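Local coordinates for protein hypoxanthine-guanine phosphoribosyltransferase (PDB 3ACD) that probably catalyses magnesium-dependent transfer of a phosphoribosyl group to hypoxanthine or guanine, giving IMP or GMP in purine salvage, at residues A[29-34]-A[58-63]. Residues are numbered along the deposited sequence; the frame is centred on the assembly and turned at random.
Sequences EIARDY and AIPLPL
L61 packs against A31 and Y34 at the C-terminal end of helix 16-33 and illustrates how a loop can be packed against a helix end through apolar side chains. With CG anti to the carbonyl carbon (chi1 -72°) and CD1 anti to CA (chi2 175°), CD1 lies 3.6 Å from Y34 CB and equally near Y34 O. The same methyl comes within 3.6 Å of A31 CA, while CD2 faces the carbonyl oxygens of A31 and Y34 more distantly. An alanine in place of L61 would probably cost Y34 CB and A31 CA their contact with the leucine methyl and leave a gap between loop and helix end.

Beside this leucine, A31 CB meets the proline ring of P60 at its CD atom, 3.9 Å away. P60 centres an inverse gamma turn, closed by the bond from L61 N to I59 O (2.8 Å). Deeper in, the side chains of I30 and I59 cross at a slant: I59 CD1 packs on I30 CG2 at 3.8 Å and on I30 CD1 at 3.9 Å.

This is plain packing away from the IMP pocket, joining helix 16-33 to the link between helix 49-56 and strand 64-70, an outermost strand within this chain of the type I phosphoribosyltransferase parallel sheet. I30 and Y34 continue onto I99 of strand 97-102 and I59 onto L41 of strand 40-45, while N169 of the second subunit hydrogen-bonds to the carbonyl oxygens of I59 and L61.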
ATOM      1  N   GLU A  29      -3.407   9.565 -17.397  1.00 18.46           N
ATOM      2  CA  GLU A  29      -2.328  10.312 -18.034  1.00 19.06           C
ATOM      3  C   GLU A  29      -1.090   9.433 -18.157  1.00 17.67           C
ATOM      4  O   GLU A  29      -0.436   9.403 -19.201  1.00 18.46           O
ATOM      5  CB  GLU A  29      -1.964  11.562 -17.223  1.00 21.97           C
ATOM      6  CG  GLU A  29      -3.101  12.539 -16.979  1.00 27.67           C
ATOM      7  CD  GLU A  29      -2.620  13.855 -16.385  1.00 32.82           C
ATOM      8  OE1 GLU A  29      -1.814  13.823 -15.432  1.00 34.25           O
ATOM      9  OE2 GLU A  29      -3.051  14.922 -16.867  1.00 35.74           O
ATOM     10  N   ILE A  30      -0.763   8.720 -17.083  1.00 16.89           N
ATOM     11  CA  ILE A  30       0.401   7.846 -17.084  1.00 15.66           C
ATOM     12  C   ILE A  30       0.258   6.753 -18.140  1.00 16.25           C
ATOM     13  O   ILE A  30       1.194   6.477 -18.887  1.00 16.71           O
ATOM     14  CB  ILE A  30       0.609   7.204 -15.687  1.00 15.93           C
ATOM     15  CG1 ILE A  30       1.044   8.283 -14.692  1.00 13.83           C
ATOM     16  CG2 ILE A  30       1.654   6.091 -15.762  1.00 14.78           C
ATOM     17  CD1 ILE A  30       1.097   7.830 -13.247  1.00 15.00           C
ATOM     18  N   ALA A  31      -0.921   6.142 -18.202  1.00 16.76           N
ATOM     19  CA  ALA A  31      -1.176   5.076 -19.166  1.00 18.02           C
ATOM     20  C   ALA A  31      -0.962   5.588 -20.591  1.00 19.34           C
ATOM     21  O   ALA A  31      -0.389   4.895 -21.432  1.00 17.02           O
ATOM     22  CB  ALA A  31      -2.598   4.554 -18.999  1.00 17.15           C
ATOM     23  N   ARG A  32      -1.419   6.808 -20.846  1.00 19.78           N
ATOM     24  CA  ARG A  32      -1.272   7.421 -22.162  1.00 22.82           C
ATOM     25  C   ARG A  32       0.189   7.753 -22.451  1.00 21.83           C
ATOM     26  O   ARG A  32       0.706   7.429 -23.521  1.00 21.43           O
ATOM     27  CB  ARG A  32      -2.104   8.704 -22.249  1.00 26.68           C
ATOM     28  CG  ARG A  32      -1.904   9.477 -23.545  1.00 34.54           C
ATOM     29  CD  ARG A  32      -2.614  10.821 -23.525  1.00 42.52           C
ATOM     30  NE  ARG A  32      -4.063  10.682 -23.417  1.00 49.32           N
ATOM     31  CZ  ARG A  32      -4.915  11.703 -23.456  1.00 52.52           C
ATOM     32  NH1 ARG A  32      -4.462  12.941 -23.601  1.00 53.73           N
ATOM     33  NH2 ARG A  32      -6.219  11.486 -23.348  1.00 54.31           N
ATOM     34  N   ASP A  33       0.849   8.400 -21.493  1.00 20.21           N
ATOM     35  CA  ASP A  33       2.248   8.783 -21.653  1.00 19.23           C
ATOM     36  C   ASP A  33       3.178   7.586 -21.800  1.00 19.94           C
ATOM     37  O   ASP A  33       4.190   7.663 -22.495  1.00 18.91           O
ATOM     38  CB  ASP A  33       2.722   9.624 -20.460  1.00 18.77           C
ATOM     39  CG  ASP A  33       2.068  10.991 -20.403  1.00 20.60           C
ATOM     40  OD1 ASP A  33       1.347  11.354 -21.358  1.00 18.19           O
ATOM     41  OD2 ASP A  33       2.283  11.708 -19.402  1.00 17.77           O
ATOM     42  N   TYR A  34       2.835   6.482 -21.141  1.00 19.77           N
ATOM     43  CA  TYR A  34       3.667   5.286 -21.181  1.00 19.37           C
ATOM     44  C   TYR A  34       3.162   4.173 -22.086  1.00 19.96           C
ATOM     45  O   TYR A  34       3.511   3.006 -21.895  1.00 20.11           O
ATOM     46  CB  TYR A  34       3.858   4.743 -19.764  1.00 18.25           C
ATOM     47  CG  TYR A  34       4.771   5.598 -18.919  1.00 16.78           C
ATOM     48  CD1 TYR A  34       6.086   5.210 -18.673  1.00 15.36           C
ATOM     49  CD2 TYR A  34       4.331   6.813 -18.395  1.00 16.40           C
ATOM     50  CE1 TYR A  34       6.940   6.007 -17.926  1.00 13.80           C
ATOM     51  CE2 TYR A  34       5.177   7.620 -17.648  1.00 15.40           C
ATOM     52  CZ  TYR A  34       6.480   7.210 -17.417  1.00 14.99           C
ATOM     53  OH  TYR A  34       7.325   8.005 -16.681  1.00 14.87           O
ATOM     54  N   ALA A  58      -5.337   2.261 -11.631  1.00 14.55           N
ATOM     55  CA  ALA A  58      -5.861   3.168 -12.653  1.00 15.94           C
ATOM     56  C   ALA A  58      -4.873   3.278 -13.815  1.00 15.01           C
ATOM     57  O   ALA A  58      -4.976   4.177 -14.648  1.00 14.98           O
ATOM     58  CB  ALA A  58      -6.126   4.545 -12.055  1.00 16.06           C
ATOM     59  N   ILE A  59      -3.910   2.360 -13.864  1.00 14.15           N
ATOM     60  CA  ILE A  59      -2.919   2.347 -14.934  1.00 14.20           C
ATOM     61  C   ILE A  59      -2.968   0.999 -15.653  1.00 15.75           C
ATOM     62  O   ILE A  59      -2.292   0.045 -15.259  1.00 14.23           O
ATOM     63  CB  ILE A  59      -1.488   2.554 -14.398  1.00 13.30           C
ATOM     64  CG1 ILE A  59      -1.386   3.895 -13.666  1.00 13.86           C
ATOM     65  CG2 ILE A  59      -0.491   2.523 -15.557  1.00 14.77           C
ATOM     66  CD1 ILE A  59      -0.053   4.103 -12.973  1.00 12.53           C
ATOM     67  N   PRO A  60      -3.783   0.901 -16.712  1.00 17.35           N
ATOM     68  CA  PRO A  60      -3.895  -0.351 -17.464  1.00 18.24           C
ATOM     69  C   PRO A  60      -2.723  -0.581 -18.415  1.00 20.00           C
ATOM     70  O   PRO A  60      -2.858  -0.463 -19.634  1.00 19.65           O
ATOM     71  CB  PRO A  60      -5.230  -0.192 -18.192  1.00 19.39           C
ATOM     72  CG  PRO A  60      -5.280   1.270 -18.460  1.00 19.85           C
ATOM     73  CD  PRO A  60      -4.798   1.873 -17.157  1.00 18.12           C
ATOM     74  N   LEU A  61      -1.574  -0.911 -17.831  1.00 19.48           N
ATOM     75  CA  LEU A  61      -0.343  -1.190 -18.565  1.00 18.99           C
ATOM     76  C   LEU A  61       0.417  -2.267 -17.804  1.00 18.51           C
ATOM     77  O   LEU A  61       0.193  -2.460 -16.609  1.00 16.41           O
ATOM     78  CB  LEU A  61       0.555   0.049 -18.625  1.00 19.38           C
ATOM     79  CG  LEU A  61       0.193   1.249 -19.495  1.00 20.71           C
ATOM     80  CD1 LEU A  61       1.202   2.368 -19.243  1.00 22.01           C
ATOM     81  CD2 LEU A  61       0.203   0.842 -20.959  1.00 20.39           C
ATOM     82  N   PRO A  62       1.313  -2.998 -18.487  1.00 18.47           N
ATOM     83  CA  PRO A  62       2.072  -4.026 -17.772  1.00 18.08           C
ATOM     84  C   PRO A  62       3.124  -3.239 -17.000  1.00 18.31           C
ATOM     85  O   PRO A  62       3.797  -2.377 -17.566  1.00 17.83           O
ATOM     86  CB  PRO A  62       2.673  -4.855 -18.900  1.00 20.36           C
ATOM     87  CG  PRO A  62       2.916  -3.822 -19.965  1.00 19.76           C
ATOM     88  CD  PRO A  62       1.641  -3.004 -19.925  1.00 17.68           C
ATOM     89  N   LEU A  63       3.256  -3.506 -15.708  1.00 15.62           N
ATOM     90  CA  LEU A  63       4.223  -2.767 -14.913  1.00 14.92           C
ATOM     91  C   LEU A  63       4.673  -3.550 -13.697  1.00 13.33           C
ATOM     92  O   LEU A  63       4.011  -4.502 -13.282  1.00 12.20           O
ATOM     93  CB  LEU A  63       3.609  -1.429 -14.479  1.00 15.24           C
ATOM     94  CG  LEU A  63       2.278  -1.468 -13.712  1.00 17.69           C
ATOM     95  CD1 LEU A  63       2.520  -1.805 -12.244  1.00 18.45           C
ATOM     96  CD2 LEU A  63       1.596  -0.105 -13.818  1.00 15.74           C
TER